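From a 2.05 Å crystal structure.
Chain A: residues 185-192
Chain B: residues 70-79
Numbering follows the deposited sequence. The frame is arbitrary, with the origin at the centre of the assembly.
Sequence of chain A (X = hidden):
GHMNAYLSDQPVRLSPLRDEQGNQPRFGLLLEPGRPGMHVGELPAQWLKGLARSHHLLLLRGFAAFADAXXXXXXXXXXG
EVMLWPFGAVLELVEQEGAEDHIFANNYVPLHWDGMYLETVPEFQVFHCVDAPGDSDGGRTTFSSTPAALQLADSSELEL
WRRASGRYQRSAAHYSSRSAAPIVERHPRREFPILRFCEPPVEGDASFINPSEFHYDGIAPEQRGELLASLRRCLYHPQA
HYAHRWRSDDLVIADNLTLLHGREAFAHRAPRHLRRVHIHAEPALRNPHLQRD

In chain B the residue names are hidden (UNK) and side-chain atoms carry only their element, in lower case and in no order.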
# COMPACT_ATOMS: atom_id res chain seq x y z
N GLU A 185 -5.86 -26.85 5.30
CA GLU A 185 -5.02 -26.50 4.16
C GLU A 185 -4.03 -25.41 4.55
O GLU A 185 -4.06 -24.91 5.67
CB GLU A 185 -5.88 -25.99 2.99
CG GLU A 185 -6.17 -27.02 1.91
CD GLU A 185 -4.95 -27.32 1.06
OE1 GLU A 185 -5.14 -27.89 -0.04
OE2 GLU A 185 -3.82 -27.00 1.48
N ARG A 186 -3.14 -25.06 3.62
CA ARG A 186 -2.35 -23.84 3.76
C ARG A 186 -2.90 -22.83 2.77
O ARG A 186 -3.38 -23.19 1.68
CB ARG A 186 -0.87 -24.12 3.48
CG ARG A 186 -0.58 -24.56 2.06
CD ARG A 186 0.89 -24.90 1.92
NE ARG A 186 1.28 -25.21 0.55
CZ ARG A 186 1.84 -26.36 0.18
NH1 ARG A 186 2.08 -27.31 1.07
NH2 ARG A 186 2.18 -26.56 -1.10
N HIS A 187 -2.88 -21.55 3.14
CA HIS A 187 -3.30 -20.53 2.19
C HIS A 187 -2.43 -20.69 0.95
O HIS A 187 -1.20 -20.81 1.06
CB HIS A 187 -3.14 -19.14 2.79
CG HIS A 187 -3.67 -18.05 1.91
ND1 HIS A 187 -3.01 -17.61 0.79
CD2 HIS A 187 -4.82 -17.33 1.98
CE1 HIS A 187 -3.71 -16.65 0.21
NE2 HIS A 187 -4.81 -16.45 0.92
N PRO A 188 -3.06 -20.72 -0.23
CA PRO A 188 -2.33 -21.08 -1.45
C PRO A 188 -1.33 -20.03 -1.95
O PRO A 188 -0.57 -20.32 -2.86
CB PRO A 188 -3.46 -21.29 -2.48
CG PRO A 188 -4.60 -20.44 -1.96
CD PRO A 188 -4.50 -20.55 -0.45
N ARG A 189 -1.32 -18.83 -1.36
CA ARG A 189 -0.30 -17.85 -1.72
C ARG A 189 0.53 -17.44 -0.50
O ARG A 189 1.72 -17.19 -0.62
CB ARG A 189 -0.93 -16.60 -2.36
CG ARG A 189 -1.44 -16.85 -3.78
CD ARG A 189 -0.25 -17.17 -4.69
NE ARG A 189 -0.63 -17.95 -5.87
CZ ARG A 189 -1.12 -17.40 -6.97
NH1 ARG A 189 -1.26 -16.09 -7.03
NH2 ARG A 189 -1.45 -18.17 -8.01
N ARG A 190 -0.11 -17.42 0.67
CA ARG A 190 0.48 -16.77 1.83
C ARG A 190 0.77 -17.72 2.98
O ARG A 190 1.19 -17.29 4.06
CB ARG A 190 -0.42 -15.61 2.28
CG ARG A 190 -0.50 -14.48 1.25
CD ARG A 190 -1.29 -13.31 1.82
NE ARG A 190 -2.74 -13.55 1.82
CZ ARG A 190 -3.56 -13.12 2.77
NH1 ARG A 190 -3.08 -12.47 3.82
NH2 ARG A 190 -4.87 -13.33 2.67
N GLU A 191 0.53 -19.01 2.75
CA GLU A 191 1.03 -20.09 3.60
C GLU A 191 0.32 -20.37 4.93
O GLU A 191 0.42 -21.48 5.45
CB GLU A 191 2.54 -19.96 3.86
CG GLU A 191 3.38 -20.30 2.66
CD GLU A 191 3.27 -21.77 2.30
OE1 GLU A 191 3.55 -22.63 3.17
OE2 GLU A 191 2.88 -22.07 1.15
N PHE A 192 -0.40 -19.40 5.49
CA PHE A 192 -0.95 -19.61 6.83
C PHE A 192 -2.05 -20.66 6.82
O PHE A 192 -2.69 -20.89 5.80
CB PHE A 192 -1.43 -18.30 7.46
CG PHE A 192 -2.49 -17.58 6.66
CD1 PHE A 192 -3.83 -17.84 6.87
CD2 PHE A 192 -2.14 -16.62 5.71
CE1 PHE A 192 -4.82 -17.16 6.13
CE2 PHE A 192 -3.10 -15.95 4.97
CZ PHE A 192 -4.45 -16.21 5.19
N UNK B 70 10.61 -24.94 3.07
CA UNK B 70 9.77 -24.97 1.89
C UNK B 70 8.62 -23.96 2.02
O UNK B 70 8.32 -23.24 1.07
o UNK B 70 11.93 -28.93 2.06
o UNK B 70 10.98 -27.62 3.54
c UNK B 70 9.21 -26.39 1.68
c UNK B 70 11.10 -28.03 2.36
c UNK B 70 10.23 -27.44 1.23
N UNK B 71 8.00 -23.92 3.19
CA UNK B 71 6.92 -22.98 3.46
C UNK B 71 7.45 -21.54 3.39
O UNK B 71 6.85 -20.68 2.74
c UNK B 71 6.31 -23.25 4.83
o UNK B 71 5.23 -22.36 5.10
N UNK B 72 8.58 -21.29 4.03
CA UNK B 72 9.21 -19.97 3.94
C UNK B 72 9.46 -19.59 2.49
O UNK B 72 9.21 -18.48 2.08
c UNK B 72 10.63 -17.41 5.12
c UNK B 72 10.52 -19.92 4.73
c UNK B 72 11.39 -18.65 4.66
c UNK B 72 12.66 -18.84 5.48
N UNK B 73 9.96 -20.54 1.70
CA UNK B 73 10.28 -20.26 0.31
C UNK B 73 9.03 -19.86 -0.49
O UNK B 73 9.05 -18.88 -1.23
c UNK B 73 10.96 -21.49 -0.34
c UNK B 73 11.23 -21.25 -1.81
o UNK B 73 12.20 -21.75 0.32
N UNK B 74 7.95 -20.62 -0.36
CA UNK B 74 6.71 -20.29 -1.07
C UNK B 74 6.21 -18.90 -0.66
O UNK B 74 5.78 -18.10 -1.50
n UNK B 74 5.76 -25.82 0.15
c UNK B 74 4.75 -23.67 -1.37
c UNK B 74 4.89 -24.99 0.71
n UNK B 74 4.39 -23.98 0.01
c UNK B 74 5.63 -21.35 -0.84
c UNK B 74 5.94 -22.72 -1.47
n UNK B 74 4.50 -25.19 1.96
N UNK B 75 6.27 -18.61 0.64
CA UNK B 75 5.88 -17.29 1.12
C UNK B 75 6.71 -16.21 0.44
O UNK B 75 6.17 -15.19 0.01
c UNK B 75 4.45 -13.90 3.78
c UNK B 75 6.82 -13.60 3.69
c UNK B 75 6.97 -14.90 3.27
o UNK B 75 5.39 -11.79 4.35
c UNK B 75 4.60 -15.21 3.36
c UNK B 75 5.87 -15.73 3.10
c UNK B 75 6.03 -17.16 2.63
c UNK B 75 5.55 -13.10 3.94
N UNK B 76 8.02 -16.42 0.36
CA UNK B 76 8.90 -15.39 -0.21
C UNK B 76 8.67 -15.19 -1.70
O UNK B 76 8.84 -14.07 -2.19
s UNK B 76 10.82 -15.42 1.81
c UNK B 76 10.37 -15.68 0.08
N UNK B 77 8.29 -16.26 -2.40
CA UNK B 77 7.96 -16.14 -3.83
C UNK B 77 6.71 -15.28 -4.02
O UNK B 77 6.56 -14.61 -5.05
c UNK B 77 11.04 -18.60 -5.64
c UNK B 77 7.77 -17.52 -4.48
c UNK B 77 9.48 -19.47 -4.36
c UNK B 77 9.05 -18.25 -4.76
n UNK B 77 10.04 -17.74 -5.57
n UNK B 77 10.73 -19.66 -4.91
N UNK B 78 5.79 -15.31 -3.05
CA UNK B 78 4.62 -14.42 -3.10
C UNK B 78 5.03 -13.00 -2.71
O UNK B 78 4.52 -12.03 -3.25
o UNK B 78 1.70 -13.50 -1.40
c UNK B 78 3.51 -14.90 -2.16
o UNK B 78 1.70 -14.11 -3.51
c UNK B 78 2.21 -14.12 -2.37
N UNK B 79 5.93 -12.90 -1.74
CA UNK B 79 6.39 -11.61 -1.22
C UNK B 79 7.02 -10.72 -2.30
O UNK B 79 6.76 -9.50 -2.36
c UNK B 79 7.92 -10.63 0.56
c UNK B 79 7.33 -10.15 1.72
c UNK B 79 8.91 -8.32 1.77
c UNK B 79 9.49 -8.80 0.61
c UNK B 79 7.83 -8.99 2.33
c UNK B 79 8.99 -9.95 0.01
c UNK B 79 7.40 -11.87 -0.10
O HOH W 1 3.25 -18.49 -2.25

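Position 70 carries three carbons in a row, the third bearing two oxygens, and reaches nothing on chain A: a glutamate, E70(B), with its end led away from the partner. Position 71 has one carbon and one oxygen. That oxygen lies 2.6 Å from OE1 of E191(A), and such a short side chain ending in a hydroxyl is serine; OG of S71(B) donates to the carboxylate.

Position 72 shows four carbons forked at the second, pointing away from chain A: leucine, L72(B). At 73 one carbon carries both an oxygen and a carbon, again pointing away, which makes T73(B).

Position 74 runs three carbons, a nitrogen, then a carbon with two more nitrogens. Its planar end lies flat against R186(A), and its edge meets E191(A). This is arginine, R74(B): NE donates to OE2 of E191(A) at 2.7 Å and NH2 to OE1 of E191(A) at 3.0 Å, a two-pronged salt bridge.

Position 75 has one carbon leading to a six-carbon ring with one oxygen, and the ring edge faces O of R190(A). It is tyrosine, Y75(B), its CD1 4.1 Å from that oxygen; CG of E191(A) packs 4.1 Å from its CB. Position 76, one carbon and one sulfur, points away: cysteine, C76(B). Position 77 bears a five-membered ring of three carbons and two nitrogens on one carbon, out of reach of chain A: histidine, H77(B).

Position 78 has two carbons, the second with two oxygens, beside R189(A) and R190(A). It is aspartate, D78(B): CB sits 3.3 Å from O of R189(A), and OD2 3.6 Å from CG of R190(A), so it meets aliphatic carbon of that arginine. Position 79, a six-carbon ring on one carbon without oxygen, is phenylalanine, F79(B), its end led away.

The rule here is one carboxylate read by one helical face. Residues 71, 74, 75 and 78 follow the helical repeat and meet the turn of chain A, where H187(A) ND1 accepts from N of R189(A) at 3.0 Å and N of R190(A) at 2.9 Å. E191(A) reaches toward the helix and gathers S71(B) and R74(B). The two guanidiniums stack with centres 3.4 Å apart and planes at 16°, a like-charged pair beside E191(A), whose OE2 is also 3.6 Å from NE of R186(A), through charge alone. Farther along, one water donates to O of R74(B) at 2.7 Å and O of R189(A) at 2.6 Å, joining two backbone acceptors that cannot bond each other.

Chain B 70-79: ESLTRYCHDF
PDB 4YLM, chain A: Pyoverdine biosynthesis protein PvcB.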